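Local coordinates for histone fold protein (Methanopyrus kandleri, PDB 1F1E), which is an archaeal histone with two histone-fold units in one chain, and probably packages DNA and takes part in histone-type dimerization, at residues 81-85 / 86-90. Residues are numbered along the deposited sequence; the frame is centred on the assembly and turned at random.
Sequences ELFGR and ATVRR
Gly84 and Val88 join the incoming loop to the first turn of helix 85-94: Val88 N donates to Gly84 O at 3.1 Å, a nearly straight bond (167°) that arrives in the carbonyl plane. One residue on, Arg89 N reaches Arg85 O at 2.8 Å, almost in line with that C=O. Gly84 is the N-cap; having no side chain, it cannot cap from one, and its carbonyl oxygen starts the helical hydrogen bonding.

The side chains close the junction. Val88 lays CG1 alongside the CB of Phe83, 3.7 Å away, meeting the root of that residue while the ring runs on into the core. Its other methyl, CG2, sits between the backbone N and the carbonyl carbon of its own residue (CG1 at chi1 -66°) and lies 3.4 Å from Arg85 O; CG1 thus turns to Phe83 while CG2 faces the Arg85 carbonyl oxygen. Replacing Val88 with an alanine would probably open a gap beside the Phe83 CB and leave the loop less firmly seated against the helix. The Phe83 side chain touches Ala9 and Ile13 of helix 7-15 and Ile112 and Cys113 of helix 102-129, and Asn109 of the latter binds the Phe83 carbonyl. The CB of Arg85 points away from residues 86-90, with CG anti to the backbone N (chi1 168°), and its guanidinium makes a salt bridge with Asp106; that of Arg89 is held by Ile97 O.

This is a hydrophobic staple, the residue before the N-cap (Phe83) packed on the fourth residue after the cap (Val88), and through Phe83 it joins the start of helix 85-94 to the long central helix 102-129 of the same histone fold and to helix 7-15.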
loop_
_atom_site.group_PDB
_atom_site.type_symbol
_atom_site.label_atom_id
_atom_site.label_comp_id
_atom_site.label_asym_id
_atom_site.label_seq_id
_atom_site.Cartn_x
_atom_site.Cartn_y
_atom_site.Cartn_z
ATOM N N GLU A 81 -18.713 1.783 -14.237
ATOM C CA GLU A 81 -18.844 3.226 -14.240
ATOM C C GLU A 81 -17.518 3.917 -13.948
ATOM O O GLU A 81 -16.731 3.531 -13.076
ATOM C CB GLU A 81 -19.902 3.658 -13.216
ATOM C CG GLU A 81 -20.154 5.167 -13.414
ATOM C CD GLU A 81 -21.308 5.716 -12.600
ATOM O OE1 GLU A 81 -22.056 4.863 -12.129
ATOM O OE2 GLU A 81 -21.412 6.994 -12.461
ATOM N N LEU A 82 -17.238 5.020 -14.645
ATOM C CA LEU A 82 -16.054 5.840 -14.451
ATOM C C LEU A 82 -16.452 7.255 -14.051
ATOM O O LEU A 82 -17.577 7.682 -14.357
ATOM C CB LEU A 82 -15.253 5.908 -15.747
ATOM C CG LEU A 82 -14.616 4.604 -16.218
ATOM C CD1 LEU A 82 -14.315 4.742 -17.716
ATOM C CD2 LEU A 82 -13.435 4.251 -15.333
ATOM N N PHE A 83 -15.567 7.898 -13.328
ATOM C CA PHE A 83 -15.893 9.298 -13.100
ATOM C C PHE A 83 -15.681 10.106 -14.353
ATOM O O PHE A 83 -15.073 9.661 -15.310
ATOM C CB PHE A 83 -14.959 9.738 -11.975
ATOM C CG PHE A 83 -15.254 9.094 -10.623
ATOM C CD1 PHE A 83 -16.420 9.354 -9.936
ATOM C CD2 PHE A 83 -14.336 8.226 -10.090
ATOM C CE1 PHE A 83 -16.672 8.777 -8.705
ATOM C CE2 PHE A 83 -14.550 7.661 -8.856
ATOM C CZ PHE A 83 -15.695 7.933 -8.166
ATOM N N GLY A 84 -16.123 11.383 -14.348
ATOM C CA GLY A 84 -15.871 12.250 -15.474
ATOM C C GLY A 84 -14.391 12.559 -15.641
ATOM O O GLY A 84 -13.710 12.706 -14.616
ATOM N N ARG A 85 -13.938 12.628 -16.896
ATOM C CA ARG A 85 -12.516 12.807 -17.151
ATOM C C ARG A 85 -12.033 14.101 -16.573
ATOM O O ARG A 85 -10.995 14.183 -15.945
ATOM C CB ARG A 85 -12.230 12.847 -18.674
ATOM C CG ARG A 85 -10.825 13.311 -19.029
ATOM C CD ARG A 85 -10.533 13.287 -20.537
ATOM N NE ARG A 85 -11.033 12.014 -21.097
ATOM C CZ ARG A 85 -10.305 10.935 -21.167
ATOM N NH1 ARG A 85 -9.057 10.829 -20.759
ATOM N NH2 ARG A 85 -10.821 9.836 -21.655
ATOM N N ALA A 86 -12.778 15.178 -16.710
ATOM C CA ALA A 86 -12.303 16.445 -16.202
ATOM C C ALA A 86 -12.150 16.439 -14.693
ATOM O O ALA A 86 -11.249 17.066 -14.134
ATOM C CB ALA A 86 -13.183 17.635 -16.598
ATOM N N THR A 87 -13.079 15.816 -14.001
ATOM C CA THR A 87 -13.006 15.696 -12.545
ATOM C C THR A 87 -11.760 14.944 -12.138
ATOM O O THR A 87 -10.979 15.443 -11.293
ATOM C CB THR A 87 -14.239 14.980 -11.999
ATOM O OG1 THR A 87 -15.389 15.760 -12.309
ATOM C CG2 THR A 87 -14.217 14.873 -10.488
ATOM N N VAL A 88 -11.510 13.764 -12.740
ATOM C CA VAL A 88 -10.339 13.065 -12.309
ATOM C C VAL A 88 -9.063 13.772 -12.761
ATOM O O VAL A 88 -8.053 13.744 -12.028
ATOM C CB VAL A 88 -10.339 11.585 -12.737
ATOM C CG1 VAL A 88 -11.473 10.867 -12.007
ATOM C CG2 VAL A 88 -10.436 11.329 -14.215
ATOM N N ARG A 89 -9.101 14.446 -13.899
ATOM C CA ARG A 89 -7.931 15.209 -14.304
ATOM C C ARG A 89 -7.619 16.330 -13.328
ATOM O O ARG A 89 -6.452 16.630 -13.110
ATOM C CB ARG A 89 -8.118 15.751 -15.707
ATOM C CG ARG A 89 -7.000 16.614 -16.218
ATOM C CD ARG A 89 -5.762 15.817 -16.451
ATOM N NE ARG A 89 -4.536 16.523 -16.812
ATOM C CZ ARG A 89 -3.649 16.930 -15.948
ATOM N NH1 ARG A 89 -3.790 16.798 -14.607
ATOM N NH2 ARG A 89 -2.565 17.538 -16.363
ATOM N N ARG A 90 -8.655 16.940 -12.742
ATOM C CA ARG A 90 -8.434 18.000 -11.790
ATOM C C ARG A 90 -7.868 17.448 -10.502
ATOM O O ARG A 90 -7.011 18.116 -9.859
ATOM C CB ARG A 90 -9.735 18.773 -11.532
ATOM C CG ARG A 90 -9.580 19.984 -10.641
ATOM C CD ARG A 90 -9.204 21.201 -11.494
ATOM N NE ARG A 90 -9.313 22.377 -10.622
ATOM C CZ ARG A 90 -10.377 23.128 -10.526
ATOM N NH1 ARG A 90 -11.507 22.943 -11.213
ATOM N NH2 ARG A 90 -10.333 24.159 -9.688
#